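Local structure of 4-alpha-glucanotransferase (Aquifex aeolicus, 1TZ7) at residues H391-E394 with E395-Y399; E440-R443 with L444-S448; D100-E104 with R105-R109. The protein belongs to the 4-alpha-glucanotransferase family, the amylomaltases or D-enzymes, and is built around a barrel of eight parallel strands with helices packed outside. One frame throughout, in Å; residues are numbered along the deposited sequence.

Interaction 1: residues H391-E394 with E395-Y399; sequences HNVE and ENNVY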
loop_
_atom_site.group_PDB
_atom_site.type_symbol
_atom_site.label_atom_id
_atom_site.label_comp_id
_atom_site.label_asym_id
_atom_site.label_seq_id
_atom_site.Cartn_x
_atom_site.Cartn_y
_atom_site.Cartn_z
ATOM N N HIS A 391 -21.453 11.067 -13.564
ATOM C CA HIS A 391 -21.851 12.462 -13.730
ATOM C C HIS A 391 -21.744 13.293 -12.448
ATOM O O HIS A 391 -21.912 14.514 -12.483
ATOM C CB HIS A 391 -23.255 12.561 -14.342
ATOM C CG HIS A 391 -24.385 12.346 -13.376
ATOM N ND1 HIS A 391 -25.252 11.282 -13.481
ATOM C CD2 HIS A 391 -24.831 13.091 -12.336
ATOM C CE1 HIS A 391 -26.167 11.367 -12.531
ATOM N NE2 HIS A 391 -25.932 12.454 -11.824
ATOM N N ASN A 392 -21.448 12.631 -11.330
ATOM C CA ASN A 392 -21.268 13.309 -10.046
ATOM C C ASN A 392 -19.791 13.405 -9.623
ATOM O O ASN A 392 -19.478 14.006 -8.603
ATOM C CB ASN A 392 -22.083 12.584 -8.948
ATOM C CG ASN A 392 -23.548 12.972 -8.960
ATOM O OD1 ASN A 392 -23.892 14.104 -9.266
ATOM N ND2 ASN A 392 -24.428 12.019 -8.623
ATOM N N VAL A 393 -18.894 12.811 -10.416
ATOM C CA VAL A 393 -17.470 12.814 -10.089
ATOM C C VAL A 393 -16.786 14.060 -10.669
ATOM O O VAL A 393 -16.670 14.212 -11.895
ATOM C CB VAL A 393 -16.756 11.534 -10.617
ATOM C CG1 VAL A 393 -15.272 11.570 -10.277
ATOM C CG2 VAL A 393 -17.397 10.283 -10.038
ATOM N N GLU A 394 -16.339 14.943 -9.778
ATOM C CA GLU A 394 -15.670 16.185 -10.166
ATOM C C GLU A 394 -14.253 15.893 -10.641
ATOM O O GLU A 394 -13.750 14.782 -10.479
ATOM C CB GLU A 394 -15.615 17.161 -8.970
ATOM C CG GLU A 394 -16.964 17.427 -8.311
ATOM C CD GLU A 394 -17.190 16.589 -7.058
ATOM O OE1 GLU A 394 -16.792 15.411 -7.050
ATOM O OE2 GLU A 394 -17.772 17.116 -6.082
ATOM N N GLU A 395 -13.610 16.904 -11.215
ATOM C CA GLU A 395 -12.292 16.738 -11.849
ATOM C C GLU A 395 -11.238 16.275 -10.851
ATOM O O GLU A 395 -10.434 15.377 -11.154
ATOM C CB GLU A 395 -11.840 18.046 -12.495
ATOM C CG GLU A 395 -12.441 18.306 -13.878
ATOM C CD GLU A 395 -13.773 19.053 -13.826
ATOM O OE1 GLU A 395 -14.278 19.445 -14.910
ATOM O OE2 GLU A 395 -14.317 19.245 -12.709
ATOM N N ASN A 396 -11.226 16.886 -9.667
ATOM C CA ASN A 396 -10.201 16.588 -8.672
ATOM C C ASN A 396 -10.531 15.318 -7.891
ATOM O O ASN A 396 -10.855 15.362 -6.697
ATOM C CB ASN A 396 -9.996 17.771 -7.721
ATOM C CG ASN A 396 -8.641 17.733 -7.032
ATOM O OD1 ASN A 396 -7.692 17.133 -7.538
ATOM N ND2 ASN A 396 -8.548 18.368 -5.877
ATOM N N ASN A 397 -10.442 14.189 -8.580
ATOM C CA ASN A 397 -10.736 12.891 -7.996
ATOM C C ASN A 397 -9.947 11.814 -8.702
ATOM O O ASN A 397 -9.589 11.957 -9.881
ATOM C CB ASN A 397 -12.228 12.574 -8.116
ATOM C CG ASN A 397 -13.059 13.241 -7.040
ATOM O OD1 ASN A 397 -12.820 13.090 -5.904
ATOM N ND2 ASN A 397 -14.003 13.953 -7.432
ATOM N N VAL A 398 -9.672 10.739 -7.982
ATOM C CA VAL A 398 -9.256 9.489 -8.580
ATOM C C VAL A 398 -10.468 8.537 -8.630
ATOM O O VAL A 398 -11.078 8.259 -7.611
ATOM C CB VAL A 398 -8.116 8.837 -7.757
ATOM C CG1 VAL A 398 -7.500 7.667 -8.518
ATOM C CG2 VAL A 398 -7.038 9.884 -7.412
ATOM N N TYR A 399 -10.800 8.059 -9.827
ATOM C CA TYR A 399 -12.024 7.263 -10.059
ATOM C C TYR A 399 -11.631 5.825 -10.388
ATOM O O TYR A 399 -11.011 5.569 -11.419
ATOM C CB TYR A 399 -12.806 7.861 -11.235
ATOM C CG TYR A 399 -14.294 7.497 -11.328
ATOM C CD1 TYR A 399 -15.024 7.818 -12.471
ATOM C CD2 TYR A 399 -14.963 6.851 -10.283
ATOM C CE1 TYR A 399 -16.370 7.510 -12.582
ATOM C CE2 TYR A 399 -16.313 6.540 -10.385
ATOM C CZ TYR A 399 -17.009 6.880 -11.552
ATOM O OH TYR A 399 -18.339 6.587 -11.681
#
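Val393 and Tyr399 meet methyl to ring. CG2 of Val393 sits almost squarely over one face of the Tyr399 ring, 3.8 Å from its centroid. It lies 13° off the ring normal, a CH-pi contact. The other methyl faces a different neighbour: CG1 of Val393 lies 3.9 Å from CB of Asn397. The valine can serve both because CG1 stands opposite its backbone N (chi1 179°), leaving CG2 beside that N to cover the tyrosine. The phenol reaches past the methyl, and its OH hydrogen-bonds to the carbonyl of His388. Tyr399 lies on strand 397-400 and Val393 in the loop before it; this is the seventh strand in chain order of the parallel barrel, which runs between strands 373-376 and 452-456. The entry is a tight bend: Asn396 is the centre of an inverse gamma turn, closed by a weak bond of 2.8 Å from Asn397 N to Glu395 O. At the end of this turn, Asn397 swings CG beside its own backbone N and away from its carbonyl, turning the amide back toward Glu394. ND2 of Asn397 gives a hydrogen bond of 3.2 Å to the backbone O of Glu394, fairly straight at 155° but reaching it from well above the carbonyl plane. A second, weak bond of 3.2 Å joins Asn397 ND2 to OE1 of Glu394, whose side chain is bent at chi2, which brings OE1 round to the amide nitrogen with the two planes moderately inclined. Together the two bonds probably limit the rotation of the buried amide. The stronger partner of that carboxylate is Arg375 of strand 373-376, in a salt bridge; Glu395 points off in another direction and pairs with Arg449.

Interaction 2: residues E440-R443 with L444-S448; sequences ELIR and LVLIS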
loop_
_atom_site.group_PDB
_atom_site.type_symbol
_atom_site.label_atom_id
_atom_site.label_comp_id
_atom_site.label_asym_id
_atom_site.label_seq_id
_atom_site.Cartn_x
_atom_site.Cartn_y
_atom_site.Cartn_z
ATOM N N GLU A 440 -18.328 -1.998 -19.930
ATOM C CA GLU A 440 -19.287 -0.895 -19.833
ATOM C C GLU A 440 -18.911 0.059 -18.709
ATOM O O GLU A 440 -19.052 1.283 -18.846
ATOM C CB GLU A 440 -20.707 -1.434 -19.611
ATOM C CG GLU A 440 -21.693 -1.065 -20.706
ATOM C CD GLU A 440 -21.190 -1.422 -22.087
ATOM O OE1 GLU A 440 -20.728 -0.511 -22.807
ATOM O OE2 GLU A 440 -21.255 -2.612 -22.453
ATOM N N LEU A 441 -18.425 -0.494 -17.602
ATOM C CA LEU A 441 -18.100 0.306 -16.429
ATOM C C LEU A 441 -16.741 0.954 -16.568
ATOM O O LEU A 441 -16.508 2.027 -16.027
ATOM C CB LEU A 441 -18.151 -0.555 -15.157
ATOM C CG LEU A 441 -19.541 -1.100 -14.773
ATOM C CD1 LEU A 441 -19.622 -1.384 -13.286
ATOM C CD2 LEU A 441 -20.644 -0.143 -15.189
ATOM N N ILE A 442 -15.838 0.302 -17.295
ATOM C CA ILE A 442 -14.570 0.923 -17.654
ATOM C C ILE A 442 -14.826 2.182 -18.491
ATOM O O ILE A 442 -14.247 3.226 -18.235
ATOM C CB ILE A 442 -13.672 -0.071 -18.423
ATOM C CG1 ILE A 442 -13.043 -1.079 -17.448
ATOM C CG2 ILE A 442 -12.567 0.673 -19.181
ATOM C CD1 ILE A 442 -12.525 -2.344 -18.117
ATOM N N ARG A 443 -15.708 2.069 -19.483
ATOM C CA ARG A 443 -16.081 3.217 -20.321
ATOM C C ARG A 443 -16.642 4.368 -19.484
ATOM O O ARG A 443 -16.308 5.520 -19.715
ATOM C CB ARG A 443 -17.107 2.807 -21.365
ATOM C CG ARG A 443 -16.529 2.033 -22.533
ATOM C CD ARG A 443 -17.561 1.634 -23.568
ATOM N NE ARG A 443 -17.015 0.720 -24.568
ATOM C CZ ARG A 443 -16.474 1.102 -25.725
ATOM N NH1 ARG A 443 -16.400 2.389 -26.043
ATOM N NH2 ARG A 443 -16.006 0.190 -26.571
ATOM N N LEU A 444 -17.498 4.039 -18.510
ATOM C CA LEU A 444 -18.116 5.054 -17.639
ATOM C C LEU A 444 -17.049 5.787 -16.806
ATOM O O LEU A 444 -17.115 7.004 -16.619
ATOM C CB LEU A 444 -19.142 4.394 -16.700
ATOM C CG LEU A 444 -20.652 4.619 -16.955
ATOM C CD1 LEU A 444 -20.951 5.112 -18.344
ATOM C CD2 LEU A 444 -21.422 3.352 -16.667
ATOM N N VAL A 445 -16.079 5.040 -16.311
ATOM C CA VAL A 445 -14.998 5.619 -15.543
ATOM C C VAL A 445 -14.113 6.519 -16.447
ATOM O O VAL A 445 -13.729 7.618 -16.054
ATOM C CB VAL A 445 -14.143 4.516 -14.872
ATOM C CG1 VAL A 445 -12.823 5.082 -14.363
ATOM C CG2 VAL A 445 -14.920 3.868 -13.739
ATOM N N LEU A 446 -13.818 6.041 -17.655
ATOM C CA LEU A 446 -12.933 6.757 -18.573
ATOM C C LEU A 446 -13.582 8.029 -19.131
ATOM O O LEU A 446 -12.902 9.027 -19.351
ATOM C CB LEU A 446 -12.507 5.846 -19.737
ATOM C CG LEU A 446 -11.652 4.620 -19.386
ATOM C CD1 LEU A 446 -11.387 3.785 -20.635
ATOM C CD2 LEU A 446 -10.361 5.018 -18.739
ATOM N N ILE A 447 -14.896 7.986 -19.360
ATOM C CA ILE A 447 -15.617 9.124 -19.947
ATOM C C ILE A 447 -15.819 10.254 -18.926
ATOM O O ILE A 447 -16.111 11.387 -19.301
ATOM C CB ILE A 447 -17.000 8.674 -20.520
ATOM C CG1 ILE A 447 -17.538 9.728 -21.501
ATOM C CG2 ILE A 447 -18.002 8.458 -19.398
ATOM C CD1 ILE A 447 -18.710 9.264 -22.312
ATOM N N SER A 448 -15.669 9.930 -17.645
ATOM C CA SER A 448 -15.835 10.913 -16.574
ATOM C C SER A 448 -14.797 12.012 -16.689
ATOM O O SER A 448 -13.838 11.894 -17.447
ATOM C CB SER A 448 -15.701 10.237 -15.221
ATOM O OG SER A 448 -14.351 9.939 -14.952
#
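The C-terminal turns of an alpha-helix, residues 437-447, form this contact. Four backbone bonds join residues four apart: Leu444 N to Glu440 O, Val445 N to Leu441 O, Leu446 N to Ile442 O at 2.9 Å, and Ile447 N to Arg443 O. On one flank Ile442 and Leu446 run side by side, CG2 of Ile442 touching CD1 of Leu446 at 3.6 Å. Leu446 CG is also 3.2 Å from Ile442 O, close packing over the backbone bond that links the same two residues. Leu441 and Leu444 meet more loosely, CD2 to CD2 at 3.9 Å. Beyond the helix, Ser448 folds its side chain back (chi1 75°), and its OG donates to Val445 O at 2.6 Å, holding a carbonyl of the final turn. Arg443 extends outward to the hydroxyl of Tyr501. Neighbouring elements cover different flanks: Leu441 and Leu444 pack on helix 418-428, Ile442 and Leu446 on Leu497 of helix 491-500, while Ile442, Val445 and Leu446 also rest on barrel strand 452-456.

Interaction 3: residues D100-E104 with R105-R109; sequences DLIKE and RDLKR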
loop_
_atom_site.group_PDB
_atom_site.type_symbol
_atom_site.label_atom_id
_atom_site.label_comp_id
_atom_site.label_asym_id
_atom_site.label_seq_id
_atom_site.Cartn_x
_atom_site.Cartn_y
_atom_site.Cartn_z
ATOM N N ASP A 100 26.872 -12.329 -9.470
ATOM C CA ASP A 100 27.727 -13.425 -8.983
ATOM C C ASP A 100 27.675 -13.562 -7.454
ATOM O O ASP A 100 28.688 -13.825 -6.810
ATOM C CB ASP A 100 29.179 -13.229 -9.454
ATOM C CG ASP A 100 29.435 -13.840 -10.813
ATOM O OD1 ASP A 100 30.523 -14.421 -11.009
ATOM O OD2 ASP A 100 28.609 -13.793 -11.746
ATOM N N LEU A 101 26.484 -13.384 -6.889
ATOM C CA LEU A 101 26.272 -13.577 -5.456
ATOM C C LEU A 101 25.606 -14.926 -5.169
ATOM O O LEU A 101 25.681 -15.437 -4.053
ATOM C CB LEU A 101 25.419 -12.443 -4.889
ATOM C CG LEU A 101 25.966 -11.030 -5.111
ATOM C CD1 LEU A 101 24.935 -9.989 -4.707
ATOM C CD2 LEU A 101 27.268 -10.824 -4.346
ATOM N N ILE A 102 24.950 -15.491 -6.183
ATOM C CA ILE A 102 24.443 -16.863 -6.107
ATOM C C ILE A 102 24.736 -17.622 -7.398
ATOM O O ILE A 102 25.010 -17.018 -8.435
ATOM C CB ILE A 102 22.913 -16.867 -5.826
ATOM C CG1 ILE A 102 22.174 -16.017 -6.863
ATOM C CG2 ILE A 102 22.628 -16.359 -4.420
ATOM C CD1 ILE A 102 20.701 -16.350 -6.983
ATOM N N LYS A 103 24.675 -18.950 -7.322
ATOM C CA LYS A 103 24.861 -19.801 -8.500
ATOM C C LYS A 103 23.529 -20.021 -9.215
ATOM O O LYS A 103 22.468 -19.735 -8.666
ATOM C CB LYS A 103 25.464 -21.150 -8.091
ATOM C CG LYS A 103 26.877 -21.050 -7.528
ATOM C CD LYS A 103 27.466 -22.430 -7.232
ATOM C CE LYS A 103 28.912 -22.530 -7.692
ATOM N NZ LYS A 103 29.521 -23.847 -7.351
ATOM N N GLU A 104 23.596 -20.531 -10.441
ATOM C CA GLU A 104 22.399 -20.741 -11.256
ATOM C C GLU A 104 21.485 -21.821 -10.657
ATOM O O GLU A 104 20.266 -21.766 -10.814
ATOM C CB GLU A 104 22.791 -21.126 -12.686
ATOM C CG GLU A 104 21.607 -21.289 -13.632
ATOM C CD GLU A 104 21.841 -20.636 -14.980
ATOM O OE1 GLU A 104 22.730 -21.104 -15.722
ATOM O OE2 GLU A 104 21.135 -19.656 -15.297
ATOM N N ARG A 105 22.082 -22.796 -9.972
ATOM C CA ARG A 105 21.324 -23.925 -9.424
ATOM C C ARG A 105 20.532 -23.528 -8.165
ATOM O O ARG A 105 19.615 -24.238 -7.754
ATOM C CB ARG A 105 22.260 -25.111 -9.116
ATOM C CG ARG A 105 23.144 -24.921 -7.887
ATOM C CD ARG A 105 24.355 -25.846 -7.849
ATOM N NE ARG A 105 25.287 -25.490 -6.780
ATOM C CZ ARG A 105 26.487 -26.048 -6.610
ATOM N NH1 ARG A 105 26.911 -26.996 -7.442
ATOM N NH2 ARG A 105 27.264 -25.655 -5.605
ATOM N N ASP A 106 20.894 -22.394 -7.564
ATOM C CA ASP A 106 20.147 -21.854 -6.423
ATOM C C ASP A 106 18.777 -21.315 -6.857
ATOM O O ASP A 106 17.833 -21.290 -6.064
ATOM C CB ASP A 106 20.945 -20.739 -5.736
ATOM C CG ASP A 106 22.110 -21.269 -4.924
ATOM O OD1 ASP A 106 21.956 -22.322 -4.272
ATOM O OD2 ASP A 106 23.217 -20.698 -4.875
ATOM N N LEU A 107 18.681 -20.879 -8.113
ATOM C CA LEU A 107 17.405 -20.429 -8.674
ATOM C C LEU A 107 16.475 -21.611 -8.909
ATOM O O LEU A 107 16.921 -22.704 -9.263
ATOM C CB LEU A 107 17.629 -19.670 -9.988
ATOM C CG LEU A 107 18.316 -18.305 -9.875
ATOM C CD1 LEU A 107 18.500 -17.696 -11.251
ATOM C CD2 LEU A 107 17.524 -17.357 -8.968
ATOM N N LYS A 108 15.181 -21.384 -8.716
ATOM C CA LYS A 108 14.214 -22.469 -8.614
ATOM C C LYS A 108 12.813 -21.989 -9.036
ATOM O O LYS A 108 12.120 -21.321 -8.273
ATOM C CB LYS A 108 14.180 -22.995 -7.181
ATOM C CG LYS A 108 13.154 -24.083 -6.931
ATOM C CD LYS A 108 13.321 -24.693 -5.542
ATOM C CE LYS A 108 13.359 -23.615 -4.443
ATOM N NZ LYS A 108 12.869 -24.113 -3.123
ATOM N N ARG A 109 12.414 -22.345 -10.253
ATOM C CA ARG A 109 11.152 -21.877 -10.824
ATOM C C ARG A 109 9.946 -22.520 -10.124
ATOM O O ARG A 109 9.977 -23.696 -9.768
ATOM C CB ARG A 109 11.101 -22.189 -12.329
ATOM C CG ARG A 109 11.154 -20.959 -13.224
ATOM C CD ARG A 109 12.505 -20.239 -13.216
ATOM N NE ARG A 109 13.155 -20.256 -14.531
ATOM C CZ ARG A 109 12.714 -19.591 -15.603
ATOM N NH1 ARG A 109 11.613 -18.847 -15.530
ATOM N NH2 ARG A 109 13.376 -19.671 -16.753
#
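Lys103 and Arg105 lie alongside each other, pointing the same way, as the chain turns between helix 94-98 and helix 117-133. Lys103 CB starts near the carboxylate of Asp106, 3.9 Å from OD2. CG leaves beside the lysine's own backbone N (chi1 -65°) and carries the chain on to CD, which lies 3.6 Å from NH2 of Arg105. A bend at chi3 then brings CE over one face of the guanidinium, offset toward its rim, 4.1 Å from Arg105 NH2. The tip, NZ, hangs over that same group, 3.4 Å from NH2 of Arg105: two donors carrying like charge, with no hydrogen bond between them. Arg105 is extended from CG to NE, which gives the lysine a long partner to run beside. Next to this pair in the chain, the backbone makes two overlapping type I turns, closed by Asp106 N to Lys103 O at 3.3 Å and by Leu107 N to Glu104 O. Asp106 also answers in the other direction, its OD2 taking a weak bond of 3.3 Å from Lys103 N, so Asp106 ties back to Lys103 by backbone and, more weakly, by side chain. On the inner side, CD1 of Ile102 meets CD2 of Leu107 at 3.9 Å, the two side chains crossing at about a right angle. Ile102 and Leu107 join the loop to helix 94-98 through Leu96 and Leu97, and Asp106 O accepts a bond from Tyr123 OH in helix 117-133. The turn is therefore held by backbone bonds, one aspartate and an apolar pair, whereas the lysine methylenes pack against the arginine's guanidinium; the two charges would probably oppose close approach, a cost that solvent around these exposed residues may reduce.

Interactions 1 and 2 are partly buried neighbours, their centres about 12 Å apart, while interaction 3 is a surface contact with its centre about 48 Å from that of interaction 1 and about 45 Å from that of interaction 2. The first two touch directly: CD1 of Tyr399 is 3.3 Å from OG of Ser448. Both flank strand 452-456, interaction 1 through the adjoining barrel strand and interaction 2 through a helix packed against it. Interaction 1 combines a methyl-on-ring contact with an amide held by one good and one weak bond; interaction 2 relies on regular helical bonds and aliphatic packing. Residues 100-109 have no regular structure, and there turns and an apolar pair accompany crowded positive charge.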